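Local atomic coordinates of diaminopropionate ammonia-lyase (Escherichia coli, PDB entry 4D9I), a protein that catalyses the pyridoxal-phosphate-dependent alpha,beta-elimination of both L- and D-2,3-diaminopropionate to pyruvate and ammonia, working as a homodimer. Residues G234-A237 and G238-G242; L241-L244 and V245-S249; L297-E300 and I301-C305. All coordinates share one frame; numbering follows the deposited sequence.

Interaction 1: residues G234-A237 and G238-G242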
# COMPACT_ATOMS: atom_id res chain seq x y z
N GLY B 234 -26.34 -6.50 -10.02
CA GLY B 234 -26.88 -6.96 -8.74
C GLY B 234 -27.02 -8.46 -8.63
O GLY B 234 -27.72 -8.95 -7.75
N ALA B 235 -26.36 -9.22 -9.50
CA ALA B 235 -26.44 -10.69 -9.37
C ALA B 235 -25.72 -11.12 -8.09
O ALA B 235 -26.27 -11.88 -7.29
CB ALA B 235 -25.88 -11.40 -10.61
N MET B 236 -24.50 -10.63 -7.88
CA MET B 236 -23.79 -10.90 -6.63
C MET B 236 -24.58 -10.42 -5.42
O MET B 236 -24.85 -11.21 -4.51
CB MET B 236 -22.37 -10.31 -6.62
CG MET B 236 -21.55 -10.73 -5.38
SD MET B 236 -21.88 -9.82 -3.84
CE MET B 236 -21.05 -8.27 -4.16
N ALA B 237 -24.94 -9.13 -5.38
CA ALA B 237 -25.67 -8.58 -4.22
C ALA B 237 -26.95 -9.37 -3.97
O ALA B 237 -27.25 -9.73 -2.83
CB ALA B 237 -25.98 -7.09 -4.40
N GLY B 238 -27.70 -9.68 -5.02
CA GLY B 238 -28.96 -10.42 -4.85
C GLY B 238 -28.72 -11.79 -4.22
O GLY B 238 -29.33 -12.13 -3.21
N GLY B 239 -27.79 -12.54 -4.82
CA GLY B 239 -27.47 -13.89 -4.35
C GLY B 239 -26.96 -13.91 -2.92
O GLY B 239 -27.40 -14.71 -2.09
N VAL B 240 -26.03 -13.00 -2.64
CA VAL B 240 -25.40 -12.93 -1.33
C VAL B 240 -26.34 -12.36 -0.24
O VAL B 240 -26.41 -12.92 0.85
CB VAL B 240 -24.07 -12.15 -1.44
CG1 VAL B 240 -23.48 -11.80 -0.08
CG2 VAL B 240 -23.07 -12.99 -2.25
N LEU B 241 -27.05 -11.28 -0.54
CA LEU B 241 -27.99 -10.70 0.44
C LEU B 241 -29.12 -11.69 0.68
O LEU B 241 -29.63 -11.81 1.81
CB LEU B 241 -28.50 -9.31 0.02
CG LEU B 241 -29.43 -8.61 1.03
CD1 LEU B 241 -28.74 -8.21 2.33
CD2 LEU B 241 -30.16 -7.41 0.43
N GLY B 242 -29.49 -12.44 -0.35
CA GLY B 242 -30.54 -13.45 -0.21
C GLY B 242 -30.14 -14.49 0.83
O GLY B 242 -30.93 -14.80 1.73
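Four backbone hydrogen bonds join G234-A237 to G238-G242 and form the first turns of helix 235-248. G238 N bonds to the O of G234, the N-cap residue, at 2.8 Å. The next two are straighter: G239 N reaches A235 O at 3.0 Å, and V240 N reaches M236 O at 2.8 Å with an N-H...O angle of 167°. L241 N closes the set on A237 O.

Side-chain packing is sparse and apolar. M236 bends at chi2 and chi3 so that its SD lies 3.7 Å from V240 CG2, the branch that stands beside the V240 backbone N. Both side chains touch L229 of strand 226-230, while L302 of helix 296-305 packs on A237 and L241.

Glycines shape the rest. At G234 the positive phi of 94° would jam a CB against the preceding carbonyl oxygen, and a CB on G238 would clash with G234 O. The bare G238 also lets I301 of helix 296-305 come close to its backbone.

Two backbone N-H groups of this turn hold the cofactor: G234 N and M236 N donate to two phosphate oxygens of the pyridoxal-phosphate-modified lysine at position 77. The glycine-rich turn between strand and helix thus works as a phosphate-binding loop, and the N-terminal end of the helix dipole would probably favour the anion.

Interaction 2: residues L241-L244 and V245-S249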
# COMPACT_ATOMS: atom_id res chain seq x y z
N LEU B 241 -27.05 -11.28 -0.54
CA LEU B 241 -27.99 -10.70 0.44
C LEU B 241 -29.12 -11.69 0.68
O LEU B 241 -29.63 -11.81 1.81
CB LEU B 241 -28.50 -9.31 0.02
CG LEU B 241 -29.43 -8.61 1.03
CD1 LEU B 241 -28.74 -8.21 2.33
CD2 LEU B 241 -30.16 -7.41 0.43
N GLY B 242 -29.49 -12.44 -0.35
CA GLY B 242 -30.54 -13.45 -0.21
C GLY B 242 -30.14 -14.49 0.83
O GLY B 242 -30.93 -14.80 1.73
N TYR B 243 -28.91 -14.98 0.73
CA TYR B 243 -28.38 -15.96 1.69
C TYR B 243 -28.29 -15.36 3.09
O TYR B 243 -28.77 -15.97 4.04
CB TYR B 243 -27.01 -16.50 1.27
CG TYR B 243 -26.37 -17.41 2.32
CD1 TYR B 243 -25.56 -16.90 3.34
CD2 TYR B 243 -26.60 -18.78 2.31
CE1 TYR B 243 -25.01 -17.74 4.31
CE2 TYR B 243 -26.04 -19.62 3.26
CZ TYR B 243 -25.24 -19.10 4.25
OH TYR B 243 -24.70 -19.97 5.17
N LEU B 244 -27.65 -14.19 3.20
CA LEU B 244 -27.38 -13.56 4.50
C LEU B 244 -28.67 -13.25 5.27
O LEU B 244 -28.75 -13.46 6.49
CB LEU B 244 -26.58 -12.27 4.31
CG LEU B 244 -25.12 -12.41 3.89
CD1 LEU B 244 -24.47 -11.05 3.67
CD2 LEU B 244 -24.32 -13.22 4.90
N VAL B 245 -29.65 -12.77 4.53
CA VAL B 245 -30.91 -12.31 5.09
C VAL B 245 -31.74 -13.54 5.48
O VAL B 245 -32.54 -13.48 6.41
CB VAL B 245 -31.57 -11.34 4.09
CG1 VAL B 245 -32.97 -11.71 3.69
CG2 VAL B 245 -31.38 -9.89 4.51
N ASP B 246 -31.48 -14.67 4.82
CA ASP B 246 -32.04 -15.94 5.26
C ASP B 246 -31.44 -16.40 6.59
O ASP B 246 -32.15 -16.92 7.45
CB ASP B 246 -31.88 -17.04 4.19
CG ASP B 246 -32.69 -18.29 4.51
OD1 ASP B 246 -33.90 -18.19 4.81
OD2 ASP B 246 -32.11 -19.40 4.44
N VAL B 247 -30.13 -16.20 6.75
CA VAL B 247 -29.39 -16.52 7.97
C VAL B 247 -29.72 -15.54 9.10
O VAL B 247 -29.98 -15.97 10.23
CB VAL B 247 -27.86 -16.50 7.73
CG1 VAL B 247 -27.08 -16.57 9.04
CG2 VAL B 247 -27.44 -17.63 6.79
N TYR B 248 -29.74 -14.24 8.79
CA TYR B 248 -29.77 -13.21 9.83
C TYR B 248 -31.06 -12.42 10.02
O TYR B 248 -31.19 -11.68 11.01
CB TYR B 248 -28.61 -12.22 9.60
CG TYR B 248 -27.24 -12.82 9.78
CD1 TYR B 248 -26.82 -13.27 11.02
CD2 TYR B 248 -26.36 -12.91 8.69
CE1 TYR B 248 -25.55 -13.80 11.19
CE2 TYR B 248 -25.08 -13.44 8.85
CZ TYR B 248 -24.69 -13.88 10.10
OH TYR B 248 -23.43 -14.40 10.25
N SER B 249 -32.01 -12.58 9.11
CA SER B 249 -33.23 -11.77 9.04
C SER B 249 -32.93 -10.42 8.40
O SER B 249 -31.90 -9.79 8.71
CB SER B 249 -33.90 -11.57 10.41
OG SER B 249 -33.35 -10.43 11.07
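The last turns of helix 235-248, the helix of a beta-alpha-beta unit, carry the contact of Y243 with V247. CG2 of V247 sits over one face of the Y243 ring, 3.9 Å from its centroid and 29° off the normal, a CH-pi contact; its nearest ring atom is CE1 of Y243 at 3.5 Å. The ring gets there because Y243 CG is anti to the backbone N (chi1 174°), which leans the ring toward the C-terminal end, over V247. Helices 208-220 and 26-36 also touch the ring, and Y243 OH makes a weak hydrogen bond to D211.

On another side of the helix, L241 CD1 meets V245 CG2 at 3.8 Å, both residues packing also on C305. L244 CD2 lies 4.0 Å from Y248 CE2, and V247 CG1 sits over the centre of the Y248 ring.

Helix 235-248 links parallel strands 226-230 and 254-260 of the large sheet, and this is where it ends. The backbone bonds run from N-H of residue i+4 to C=O of residue i: V245 N to L241 O, D246 N to G242 O at 3.1 Å, V247 N to Y243 O and Y248 N to L244 O. S249 N still bonds to V245 O at 2.9 Å, but S249 has a positive phi of 78° and leaves the helix. The carboxylate of D246 turns away from this turn to Q26, whose N donates to OD2.

Interaction 3: residues L297-E300 and I301-C305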
# COMPACT_ATOMS: atom_id res chain seq x y z
N LEU B 297 -33.83 -10.73 -11.29
CA LEU B 297 -33.72 -11.71 -10.21
C LEU B 297 -33.08 -11.08 -8.97
O LEU B 297 -33.54 -11.30 -7.84
CB LEU B 297 -32.94 -12.95 -10.65
CG LEU B 297 -33.54 -13.82 -11.76
CD1 LEU B 297 -32.49 -14.79 -12.28
CD2 LEU B 297 -34.78 -14.57 -11.30
N GLY B 298 -32.04 -10.27 -9.19
CA GLY B 298 -31.37 -9.58 -8.12
C GLY B 298 -32.18 -8.41 -7.58
O GLY B 298 -32.24 -8.21 -6.37
N TRP B 299 -32.83 -7.67 -8.48
CA TRP B 299 -33.55 -6.46 -8.11
C TRP B 299 -34.66 -6.77 -7.15
O TRP B 299 -34.93 -5.99 -6.23
CB TRP B 299 -34.13 -5.79 -9.36
CG TRP B 299 -35.12 -4.72 -9.03
CD1 TRP B 299 -36.46 -4.64 -9.42
CD2 TRP B 299 -34.90 -3.54 -8.17
NE1 TRP B 299 -37.06 -3.52 -8.90
CE2 TRP B 299 -36.18 -2.82 -8.13
CE3 TRP B 299 -33.80 -3.03 -7.46
CZ2 TRP B 299 -36.34 -1.64 -7.42
CZ3 TRP B 299 -33.98 -1.83 -6.73
CH2 TRP B 299 -35.22 -1.16 -6.72
N GLU B 300 -35.31 -7.91 -7.35
CA GLU B 300 -36.38 -8.38 -6.49
C GLU B 300 -35.91 -8.48 -5.04
O GLU B 300 -36.56 -7.97 -4.12
CB GLU B 300 -36.93 -9.72 -7.00
CG GLU B 300 -38.06 -10.30 -6.18
CD GLU B 300 -39.40 -9.57 -6.34
OE1 GLU B 300 -39.65 -8.97 -7.41
OE2 GLU B 300 -40.22 -9.62 -5.39
N ILE B 301 -34.77 -9.15 -4.83
CA ILE B 301 -34.17 -9.32 -3.51
C ILE B 301 -33.80 -7.97 -2.88
O ILE B 301 -34.08 -7.72 -1.70
CB ILE B 301 -32.88 -10.20 -3.58
CG1 ILE B 301 -33.16 -11.59 -4.21
CG2 ILE B 301 -32.16 -10.28 -2.24
CD1 ILE B 301 -34.41 -12.30 -3.75
N LEU B 302 -33.15 -7.12 -3.67
CA LEU B 302 -32.65 -5.84 -3.17
C LEU B 302 -33.79 -4.88 -2.81
O LEU B 302 -33.76 -4.25 -1.76
CB LEU B 302 -31.71 -5.20 -4.19
CG LEU B 302 -30.52 -6.05 -4.65
CD1 LEU B 302 -29.65 -5.29 -5.64
CD2 LEU B 302 -29.69 -6.52 -3.45
N ARG B 303 -34.77 -4.77 -3.70
CA ARG B 303 -35.94 -3.94 -3.46
C ARG B 303 -36.64 -4.37 -2.17
O ARG B 303 -37.05 -3.53 -1.36
CB ARG B 303 -36.91 -4.05 -4.65
CG ARG B 303 -38.13 -3.15 -4.59
CD ARG B 303 -39.26 -3.79 -5.41
NE ARG B 303 -40.53 -3.61 -4.71
CZ ARG B 303 -41.39 -2.63 -4.93
NH1 ARG B 303 -41.16 -1.73 -5.88
NH2 ARG B 303 -42.50 -2.56 -4.22
N ASN B 304 -36.77 -5.69 -1.98
CA ASN B 304 -37.37 -6.26 -0.78
C ASN B 304 -36.56 -6.09 0.50
O ASN B 304 -37.12 -5.77 1.54
CB ASN B 304 -37.65 -7.74 -0.98
CG ASN B 304 -38.83 -7.98 -1.90
OD1 ASN B 304 -39.42 -7.05 -2.44
ND2 ASN B 304 -39.17 -9.25 -2.09
N CYS B 305 -35.25 -6.30 0.41
CA CYS B 305 -34.45 -6.58 1.58
C CYS B 305 -33.27 -5.63 1.85
O CYS B 305 -32.73 -5.62 2.97
CB CYS B 305 -33.95 -8.03 1.53
SG CYS B 305 -35.23 -9.23 1.92
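L297 brings its carbonyl oxygen to the side chain of I301, with I301 CG1 3.7 Å from L297 O, while its own side chain packs on helix 197-206. G298 follows with a backbone bond, its O accepting L302 N at 3.1 Å; L302 CG also lies 3.3 Å from this oxygen.

W299 supplies the main side-chain contact. Its indole lies across R303, whose CB stands over the face of the six-membered ring, 3.8 Å from the centroid and 13° off the normal, a CH-pi contact. R303 CG continues along the ring at 3.7 Å from W299 CZ2, since R303 CG is anti to the backbone N (chi1 -176°). The guanidinium is not stacked on the indole: its plane stands 84° to the ring, and NH1 makes a weak hydrogen bond to G273 O. In the backbone, R303 N donates to W299 O at 2.8 Å. A serine in place of W299 would probably leave the aliphatic part of R303 without its flat support and open a gap beside I266 and S269 of helix 265-272.

E300 accepts N304 N on its backbone O at 3.1 Å. Its carboxylate lies near the N304 amide, the two planes nearly perpendicular, and N304 ND2 has a weak bond to E19 O.

The arginine here serves as a hydrocarbon surface for an aromatic ring, with the charge carried beyond the indole.

Overall arrangement
Interactions 1 and 2 are successive parts of helix 235-248 and share L241 and G242, whereas interaction 3 lies on helix 296-305, packed alongside. Interaction 1 is wholly buried, close to the cofactor phosphate, and relies on glycines and backbone bonds. Interactions 2 and 3 are partly buried and lie away from the annotated sites; each adds a CH-pi contact, on a tyrosine in one and a tryptophan in the other, and polar groups at the more exposed positions. The two helices meet where I301 CG2 approaches G238 O at 3.5 Å, glycine having no side chain in the way, and where V245 CG1 meets C305 SG at 3.8 Å.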